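Local coordinates for putative aminopeptidase (Leishmania major, PDB 5NTH) that is an M17 leucyl aminopeptidase, a two-metal hydrolase that removes N-terminal residues such as leucine from peptides, at the actinonin site and the interface of chains A and B. Numbering follows the deposited sequence. Chains: chain A/B, Putative aminopeptidase.

Contact 1: the actinonin site. Residues chain A 298, 303, 310, 314, 321, 388, 390, 419-421, 515. With BB2 (actinonin), chain E; MN (manganese (II) ion), chain C; MN (manganese (II) ion), chain D.
One face of the poorly ordered A:His314 imidazole carries the isopropyl methyl C18 of actinonin in a CH-pi contact, 3.6 Å from the ring centroid and offset toward the rim; the ring of A:Tyr515 has A:Gly421 CA in plane at its edge, and its OH points toward the other methyl, C17. This is the dinuclear centre of an M17 leucyl aminopeptidase, with two manganese ions 3.1 Å apart (MN to MN), and the partly occupied actinonin is held by its hydroxamate. The hydroxamate oxygen O2 bridges both ions, and actinonin O4, the carbonyl, completes a chelate on MN of chain D at 2.3 Å. A:Asp303 OD2 and A:Asp388, through O and OD1, also bind this distorted six-coordinate ion. A:Glu390 bends at chi2 (-64°), so that OE1 takes MN of chain D and OE2 takes MN of chain C. A:Lys298, CG anti to the backbone N (chi1 176°), brings NZ to MN of chain C at 2.0 Å, probably as a neutral amine. There A:Asp321 OD2 sits almost opposite O2, at 170°. A:Lys310 curls back at chi3 and chi4, its NZ donating to actinonin O4 at 2.7 Å and to the syn lone pair of A:Asp388 OD1, with a salt bridge to A:Asp303 OD2; the amine may polarise the hydroxamate carbonyl. Actinonin N1 donates to A:Leu419 O at 2.9 Å, nearly straight but from above the carbonyl plane. A:Gly421 N meets amide O13, and a water links N14 to A:Asp388 OD2.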
loop_
_atom_site.group_PDB
_atom_site.type_symbol
_atom_site.label_atom_id
_atom_site.label_comp_id
_atom_site.label_asym_id
_atom_site.label_seq_id
_atom_site.Cartn_x
_atom_site.Cartn_y
_atom_site.Cartn_z
ATOM N N LYS A 298 -12.216 20.280 -21.177
ATOM C CA LYS A 298 -12.260 20.085 -19.737
ATOM C C LYS A 298 -11.551 21.253 -19.069
ATOM O O LYS A 298 -10.333 21.390 -19.192
ATOM C CB LYS A 298 -11.611 18.736 -19.358
ATOM C CG LYS A 298 -11.485 18.422 -17.858
ATOM C CD LYS A 298 -10.923 17.019 -17.628
ATOM C CE LYS A 298 -10.123 16.899 -16.334
ATOM N NZ LYS A 298 -10.032 15.539 -15.709
ATOM N N ASP A 303 -8.245 19.556 -9.652
ATOM C CA ASP A 303 -8.828 18.240 -9.398
ATOM C C ASP A 303 -8.218 17.646 -8.160
ATOM O O ASP A 303 -7.149 17.043 -8.218
ATOM C CB ASP A 303 -8.634 17.279 -10.588
ATOM C CG ASP A 303 -9.431 16.001 -10.423
ATOM O OD1 ASP A 303 -10.273 16.006 -9.498
ATOM O OD2 ASP A 303 -9.261 14.996 -11.193
ATOM N N LYS A 310 -7.337 12.060 -4.171
ATOM C CA LYS A 310 -6.056 11.627 -4.671
ATOM C C LYS A 310 -5.008 11.721 -3.573
ATOM O O LYS A 310 -5.083 12.616 -2.704
ATOM C CB LYS A 310 -5.595 12.553 -5.801
ATOM C CG LYS A 310 -6.365 12.486 -7.114
ATOM C CD LYS A 310 -5.706 13.450 -8.099
ATOM C CE LYS A 310 -5.742 12.953 -9.525
ATOM N NZ LYS A 310 -7.077 13.248 -10.081
ATOM N N HIS A 314 -0.022 12.149 -6.786
ATOM C CA HIS A 314 -0.916 12.232 -7.962
ATOM C C HIS A 314 -1.689 13.574 -8.037
ATOM O O HIS A 314 -2.124 13.998 -9.108
ATOM C CB HIS A 314 -1.907 11.054 -7.983
ATOM C CG HIS A 314 -1.249 9.712 -8.083
ATOM N ND1 HIS A 314 -1.768 8.583 -7.484
ATOM C CD2 HIS A 314 -0.104 9.320 -8.695
ATOM C CE1 HIS A 314 -0.981 7.551 -7.736
ATOM N NE2 HIS A 314 0.035 7.971 -8.471
ATOM N N ASP A 321 -5.186 20.408 -14.853
ATOM C CA ASP A 321 -6.352 19.684 -15.256
ATOM C C ASP A 321 -7.379 20.561 -16.026
ATOM O O ASP A 321 -8.449 20.059 -16.414
ATOM C CB ASP A 321 -6.979 18.999 -14.039
ATOM C CG ASP A 321 -7.511 17.583 -14.355
ATOM O OD1 ASP A 321 -6.827 16.816 -15.072
ATOM O OD2 ASP A 321 -8.609 17.234 -13.860
ATOM N N ASP A 388 -13.328 10.881 -8.779
ATOM C CA ASP A 388 -12.160 11.379 -9.489
ATOM C C ASP A 388 -12.216 11.262 -11.025
ATOM O O ASP A 388 -11.339 11.837 -11.721
ATOM C CB ASP A 388 -10.894 10.722 -8.962
ATOM C CG ASP A 388 -9.662 11.472 -9.351
ATOM O OD1 ASP A 388 -9.745 12.601 -9.950
ATOM O OD2 ASP A 388 -8.593 10.902 -9.102
ATOM N N GLU A 390 -14.237 12.898 -12.910
ATOM C CA GLU A 390 -15.067 14.079 -13.007
ATOM C C GLU A 390 -15.054 14.720 -14.414
ATOM O O GLU A 390 -15.931 15.502 -14.753
ATOM C CB GLU A 390 -14.556 15.080 -11.961
ATOM C CG GLU A 390 -13.348 15.952 -12.365
ATOM C CD GLU A 390 -12.023 15.215 -12.647
ATOM O OE1 GLU A 390 -11.803 14.082 -12.143
ATOM O OE2 GLU A 390 -11.152 15.787 -13.376
ATOM N N LEU A 419 -7.604 13.836 -19.485
ATOM C CA LEU A 419 -8.688 13.060 -18.962
ATOM C C LEU A 419 -8.233 11.975 -18.007
ATOM O O LEU A 419 -8.821 11.854 -16.940
ATOM C CB LEU A 419 -9.570 12.499 -20.075
ATOM C CG LEU A 419 -10.956 12.124 -19.537
ATOM C CD1 LEU A 419 -11.721 13.320 -18.977
ATOM C CD2 LEU A 419 -11.790 11.471 -20.620
ATOM N N THR A 420 -7.206 11.207 -18.389
ATOM C CA THR A 420 -6.867 9.932 -17.742
ATOM C C THR A 420 -5.379 9.657 -17.718
ATOM O O THR A 420 -4.661 10.034 -18.640
ATOM C CB THR A 420 -7.525 8.696 -18.461
ATOM O OG1 THR A 420 -6.994 8.516 -19.789
ATOM C CG2 THR A 420 -9.064 8.808 -18.532
ATOM N N GLY A 421 -4.939 8.933 -16.696
ATOM C CA GLY A 421 -3.602 8.341 -16.661
ATOM C C GLY A 421 -3.427 7.136 -17.577
ATOM O O GLY A 421 -2.302 6.773 -17.939
ATOM N N TYR A 515 -0.884 13.761 -20.266
ATOM C CA TYR A 515 0.575 13.899 -20.162
ATOM C C TYR A 515 1.231 14.934 -21.118
ATOM O O TYR A 515 2.099 15.672 -20.695
ATOM C CB TYR A 515 1.264 12.518 -20.222
ATOM C CG TYR A 515 0.928 11.752 -18.979
ATOM C CD1 TYR A 515 -0.296 11.078 -18.855
ATOM C CD2 TYR A 515 1.756 11.800 -17.866
ATOM C CE1 TYR A 515 -0.646 10.446 -17.675
ATOM C CE2 TYR A 515 1.402 11.161 -16.682
ATOM C CZ TYR A 515 0.201 10.488 -16.589
ATOM O OH TYR A 515 -0.136 9.851 -15.411
HETATM C C5 BB2 E . -7.400 10.675 -13.875
HETATM C C3 BB2 E . -8.258 11.792 -13.361
HETATM O O4 BB2 E . -8.209 12.026 -12.185
HETATM N N1 BB2 E . -9.006 12.526 -14.174
HETATM O O2 BB2 E . -9.764 13.594 -13.644
HETATM C C6 BB2 E . -7.880 9.355 -13.285
HETATM C C12 BB2 E . -6.722 8.409 -13.290
HETATM O O13 BB2 E . -6.521 7.771 -14.287
HETATM C C7 BB2 E . -9.068 8.834 -14.104
HETATM C C8 BB2 E . -9.579 7.465 -13.667
HETATM C C9 BB2 E . -10.242 7.510 -12.298
HETATM C C10 BB2 E . -9.643 6.478 -11.357
HETATM C C11 BB2 E . -10.095 5.075 -11.719
HETATM N N14 BB2 E . -5.945 8.319 -12.219
HETATM C C15 BB2 E . -4.782 7.439 -12.199
HETATM C C16 BB2 E . -3.595 8.073 -11.435
HETATM C C18 BB2 E . -2.708 7.079 -10.670
HETATM C C17 BB2 E . -2.731 8.916 -12.393
HETATM C C19 BB2 E . -5.216 6.062 -11.758
HETATM O O20 BB2 E . -5.351 5.243 -12.645
HETATM N N21 BB2 E . -5.446 5.736 -10.466
HETATM C C22 BB2 E . -5.296 4.348 -10.009
HETATM C C23 BB2 E . -5.841 6.571 -9.321
HETATM C C24 BB2 E . -5.476 5.797 -8.054
HETATM C C25 BB2 E . -5.007 4.425 -8.500
HETATM C C26 BB2 E . -6.631 3.637 -10.281
HETATM O O27 BB2 E . -6.884 3.492 -11.685
HETATM MN MN MN C . -9.324 15.488 -13.839
HETATM MN MN MN D . -10.092 13.322 -11.747
HETATM O O HOH W 1 -6.363 9.492 -9.803
#

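Contact 2: the interface of chains A and B. Residues chain A 163-167; chain B 373, 381, 472-476.
Two copies of the aminopeptidase meet here in a patch of a homomeric interface, mostly loop against loop, that joins neighbouring subunits of the deposited six-chain assembly, consistent with the hexamer typical of M17 leucyl aminopeptidases. Backbone and side-chain groups share the grip: A:Ala165 N donates to B:Cys474 O at 2.9 Å, approaching from above the carbonyl plane. A:Lys166 starts beside its own backbone N (chi1 -63°), runs along B:Ala475 and turns at chi4, placing its terminal amine NZ 2.6 Å from B:Ser472 O, a hydrogen bond to a carbonyl; a weaker one reaches B:Ala475 O. A:Ala167 N meets B:Asp476 OD1 at 2.8 Å on the syn lone pair of the carboxylate. B:Asp476 OD2 takes B:Ser381 N on its anti lone pair, 2.8 Å away and almost straight. With one N-H on each oxygen, the carboxylate is probably held in its rotation; B:Asp476 N donates back to B:Ser381 OG. Between the polar ends, the methyl CB of A:Ala165 packs on B:Ser381 CB at 3.6 Å and reaches B:Val373 CG1. A:Tyr163, CG anti to the backbone N, meets B:Val373 tip to tip through its phenol OH. In the fold, the chain A segment leads into 3-10 helix 166-172, while chain B contributes the loop 472-476 and the starts of strands 373-375 and 381-383.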
loop_
_atom_site.group_PDB
_atom_site.type_symbol
_atom_site.label_atom_id
_atom_site.label_comp_id
_atom_site.label_asym_id
_atom_site.label_seq_id
_atom_site.Cartn_x
_atom_site.Cartn_y
_atom_site.Cartn_z
ATOM N N TYR A 163 4.319 32.888 -16.512
ATOM C CA TYR A 163 3.894 32.782 -15.121
ATOM C C TYR A 163 5.081 32.438 -14.250
ATOM O O TYR A 163 5.696 31.358 -14.415
ATOM C CB TYR A 163 2.788 31.736 -14.882
ATOM C CG TYR A 163 2.347 31.733 -13.419
ATOM C CD1 TYR A 163 1.378 32.615 -12.979
ATOM C CD2 TYR A 163 2.955 30.898 -12.464
ATOM C CE1 TYR A 163 1.007 32.663 -11.647
ATOM C CE2 TYR A 163 2.565 30.927 -11.122
ATOM C CZ TYR A 163 1.593 31.824 -10.719
ATOM O OH TYR A 163 1.157 31.914 -9.397
ATOM N N THR A 164 5.364 33.341 -13.308
ATOM C CA THR A 164 6.343 33.097 -12.228
ATOM C C THR A 164 6.023 33.993 -11.025
ATOM O O THR A 164 5.396 35.044 -11.175
ATOM C CB THR A 164 7.798 33.285 -12.742
ATOM O OG1 THR A 164 8.742 32.766 -11.799
ATOM C CG2 THR A 164 8.088 34.719 -13.005
ATOM N N ALA A 165 6.404 33.530 -9.835
ATOM C CA ALA A 165 6.411 34.362 -8.603
ATOM C C ALA A 165 7.820 34.549 -7.991
ATOM O O ALA A 165 7.976 35.219 -6.949
ATOM C CB ALA A 165 5.440 33.798 -7.574
ATOM N N LYS A 166 8.841 33.991 -8.643
ATOM C CA LYS A 166 10.230 34.233 -8.244
ATOM C C LYS A 166 10.549 35.711 -8.086
ATOM O O LYS A 166 10.078 36.548 -8.861
ATOM C CB LYS A 166 11.223 33.711 -9.280
ATOM C CG LYS A 166 11.198 32.212 -9.509
ATOM C CD LYS A 166 12.594 31.747 -9.913
ATOM C CE LYS A 166 12.594 30.439 -10.686
ATOM N NZ LYS A 166 12.364 29.275 -9.796
ATOM N N ALA A 167 11.345 36.011 -7.069
ATOM C CA ALA A 167 11.989 37.304 -6.934
ATOM C C ALA A 167 11.046 38.494 -7.083
ATOM O O ALA A 167 11.329 39.423 -7.830
ATOM C CB ALA A 167 13.088 37.384 -7.960
ATOM N N VAL B 373 0.365 28.744 -4.787
ATOM C CA VAL B 373 1.584 29.515 -4.647
ATOM C C VAL B 373 1.261 30.611 -3.688
ATOM O O VAL B 373 0.290 31.330 -3.849
ATOM C CB VAL B 373 2.040 30.112 -5.970
ATOM C CG1 VAL B 373 3.131 31.162 -5.745
ATOM C CG2 VAL B 373 2.528 28.996 -6.891
ATOM N N SER B 381 8.213 33.746 -2.301
ATOM C CA SER B 381 7.070 33.005 -2.822
ATOM C C SER B 381 7.270 31.503 -2.614
ATOM O O SER B 381 8.373 30.995 -2.795
ATOM C CB SER B 381 6.876 33.317 -4.308
ATOM O OG SER B 381 7.981 32.865 -5.065
ATOM N N SER B 472 11.936 25.273 -7.086
ATOM C CA SER B 472 10.683 25.281 -7.805
ATOM C C SER B 472 10.859 25.935 -9.177
ATOM O O SER B 472 11.558 26.884 -9.283
ATOM C CB SER B 472 9.672 26.105 -7.026
ATOM O OG SER B 472 8.481 26.295 -7.772
ATOM N N PRO B 473 10.171 25.457 -10.216
ATOM C CA PRO B 473 10.154 26.148 -11.502
ATOM C C PRO B 473 9.398 27.501 -11.572
ATOM O O PRO B 473 9.578 28.226 -12.532
ATOM C CB PRO B 473 9.479 25.127 -12.459
ATOM C CG PRO B 473 8.827 24.085 -11.622
ATOM C CD PRO B 473 9.350 24.231 -10.217
ATOM N N CYS B 474 8.544 27.827 -10.598
ATOM C CA CYS B 474 7.717 29.051 -10.681
ATOM C C CYS B 474 7.561 29.840 -9.360
ATOM O O CYS B 474 6.717 30.721 -9.217
ATOM C CB CYS B 474 6.370 28.657 -11.224
ATOM S SG CYS B 474 5.469 27.601 -10.068
ATOM N N ALA B 475 8.403 29.545 -8.392
ATOM C CA ALA B 475 8.391 30.268 -7.126
ATOM C C ALA B 475 9.766 30.190 -6.526
ATOM O O ALA B 475 10.632 29.450 -6.996
ATOM C CB ALA B 475 7.376 29.669 -6.184
ATOM N N ASP B 476 9.971 30.969 -5.485
ATOM C CA ASP B 476 11.288 31.026 -4.866
ATOM C C ASP B 476 11.702 29.675 -4.300
ATOM O O ASP B 476 12.852 29.288 -4.439
ATOM C CB ASP B 476 11.356 32.145 -3.822
ATOM C CG ASP B 476 11.279 33.513 -4.456
ATOM O OD1 ASP B 476 12.035 33.754 -5.474
ATOM O OD2 ASP B 476 10.454 34.326 -3.937
#

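Contact 3: the interface of chains A and B. Residues chain A 223, 225, 319; chain B 369, 371-373, 383, 474.
B:Asp371 has a positive phi (131°), and the chain then passes through B:Asp372 into the extended B:Val373, presenting successive aspartates and a valine to chain A. This is a second patch of the A-B subunit interface, built on that aspartate pair. The B:Asp371 carboxylate crosses A:Lys319 obliquely near the backbone end of the lysine: OD2 lies 3.3 Å from A:Lys319 CB and accepts a weak but fairly straight hydrogen bond from A:Lys319 N. The lysine runs on past the aspartate, bending at chi3 (-127°). A:Lys319 NZ ends 4.0 Å from B:Glu383 OE2, whose extended chain it meets at about a right angle, and near B:Cys474 SG. The glutamate is not in direct contact, but its charge could still favour the lysine amine there, if that is protonated. B:Asp372, with CG beside its backbone N (chi1 -84°), turns OD1 to A:Cys225 N in a weak, bent hydrogen bond, and CG packs against A:Cys225 CB at 3.6 Å. From the same chain, B:Arg369 NH1 makes a long salt bridge, weak as a hydrogen bond, to B:Asp372 OD2 at 3.3 Å; the carboxylate carbon lies in plane at the guanidinium edge. A:Pro223 lays CB against B:Asp371 O at 3.5 Å and crosses B:Val373 obliquely. In the fold, chain A supplies the loop following helix 203-221 and the start of 3-10 helix 318-322, while chain B supplies the loop entering strand 373-375, the end of strand 381-383 and the loop of B:Cys474.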
loop_
_atom_site.group_PDB
_atom_site.type_symbol
_atom_site.label_atom_id
_atom_site.label_comp_id
_atom_site.label_asym_id
_atom_site.label_seq_id
_atom_site.Cartn_x
_atom_site.Cartn_y
_atom_site.Cartn_z
ATOM N N PRO A 223 -1.671 28.763 -10.794
ATOM C CA PRO A 223 -2.398 27.965 -9.835
ATOM C C PRO A 223 -3.850 28.436 -9.648
ATOM O O PRO A 223 -4.178 29.568 -9.976
ATOM C CB PRO A 223 -1.593 28.151 -8.570
ATOM C CG PRO A 223 -0.952 29.469 -8.723
ATOM C CD PRO A 223 -0.646 29.591 -10.161
ATOM N N CYS A 225 -5.600 29.001 -6.901
ATOM C CA CYS A 225 -5.760 30.123 -5.955
ATOM C C CYS A 225 -5.919 31.436 -6.709
ATOM O O CYS A 225 -6.458 32.383 -6.173
ATOM C CB CYS A 225 -4.573 30.214 -4.972
ATOM S SG CYS A 225 -2.898 30.285 -5.709
ATOM N N LYS A 319 -3.445 21.583 -11.107
ATOM C CA LYS A 319 -3.296 22.847 -11.751
ATOM C C LYS A 319 -3.622 22.752 -13.222
ATOM O O LYS A 319 -4.265 23.577 -13.765
ATOM C CB LYS A 319 -1.828 23.156 -11.650
ATOM C CG LYS A 319 -1.387 24.573 -11.545
ATOM C CD LYS A 319 0.034 24.605 -12.030
ATOM C CE LYS A 319 0.990 25.249 -11.063
ATOM N NZ LYS A 319 2.364 25.388 -11.621
ATOM N N ARG B 369 -3.914 24.194 -1.618
ATOM C CA ARG B 369 -3.862 23.008 -2.452
ATOM C C ARG B 369 -2.419 22.581 -2.710
ATOM O O ARG B 369 -1.485 23.334 -2.468
ATOM C CB ARG B 369 -4.594 23.313 -3.760
ATOM C CG ARG B 369 -6.006 23.918 -3.626
ATOM C CD ARG B 369 -6.521 24.441 -4.969
ATOM N NE ARG B 369 -7.901 24.963 -4.964
ATOM C CZ ARG B 369 -8.268 26.219 -4.660
ATOM N NH1 ARG B 369 -7.359 27.139 -4.304
ATOM N NH2 ARG B 369 -9.561 26.572 -4.704
ATOM N N ASP B 371 -0.081 22.662 -5.094
ATOM C CA ASP B 371 0.110 23.486 -6.324
ATOM C C ASP B 371 -0.113 24.999 -6.128
ATOM O O ASP B 371 0.417 25.793 -6.908
ATOM C CB ASP B 371 -0.725 23.019 -7.538
ATOM C CG ASP B 371 -0.084 21.860 -8.281
ATOM O OD1 ASP B 371 1.081 21.519 -7.968
ATOM O OD2 ASP B 371 -0.753 21.289 -9.159
ATOM N N ASP B 372 -0.899 25.391 -5.120
ATOM C CA ASP B 372 -1.052 26.813 -4.755
ATOM C C ASP B 372 0.303 27.457 -4.502
ATOM O O ASP B 372 1.258 26.812 -4.081
ATOM C CB ASP B 372 -1.954 27.005 -3.511
ATOM C CG ASP B 372 -3.457 27.024 -3.851
ATOM O OD1 ASP B 372 -3.784 26.808 -5.032
ATOM O OD2 ASP B 372 -4.306 27.244 -2.947
ATOM N N VAL B 373 0.365 28.744 -4.787
ATOM C CA VAL B 373 1.584 29.515 -4.647
ATOM C C VAL B 373 1.261 30.611 -3.688
ATOM O O VAL B 373 0.290 31.330 -3.849
ATOM C CB VAL B 373 2.040 30.112 -5.970
ATOM C CG1 VAL B 373 3.131 31.162 -5.745
ATOM C CG2 VAL B 373 2.528 28.996 -6.891
ATOM N N GLU B 383 5.924 27.488 -3.352
ATOM C CA GLU B 383 5.071 26.561 -4.097
ATOM C C GLU B 383 4.710 25.362 -3.217
ATOM O O GLU B 383 5.551 24.515 -2.933
ATOM C CB GLU B 383 5.742 26.070 -5.383
ATOM C CG GLU B 383 4.722 25.451 -6.346
ATOM C CD GLU B 383 5.331 24.736 -7.542
ATOM O OE1 GLU B 383 6.577 24.591 -7.570
ATOM O OE2 GLU B 383 4.543 24.304 -8.445
ATOM N N CYS B 474 8.544 27.827 -10.598
ATOM C CA CYS B 474 7.717 29.051 -10.681
ATOM C C CYS B 474 7.561 29.840 -9.360
ATOM O O CYS B 474 6.717 30.721 -9.217
ATOM C CB CYS B 474 6.370 28.657 -11.224
ATOM S SG CYS B 474 5.469 27.601 -10.068
#

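Contacts 2 and 3 are neighbouring patches of the same A-B interface, their C-alpha centres about 10 Å apart, and B:Val373 and B:Cys474 belong to both. Contact 1 lies about 16 Å from contact 3 and about 24 Å from contact 2, measured between the same kind of centres. The 3-10 helix 318-322 joins the nearer pair: A:Lys319 touches chain B, while A:Asp321, two residues on, binds manganese. Subunit packing could therefore help hold this stretch of the metal site in place, though the structure alone does not show that assembly affects activity.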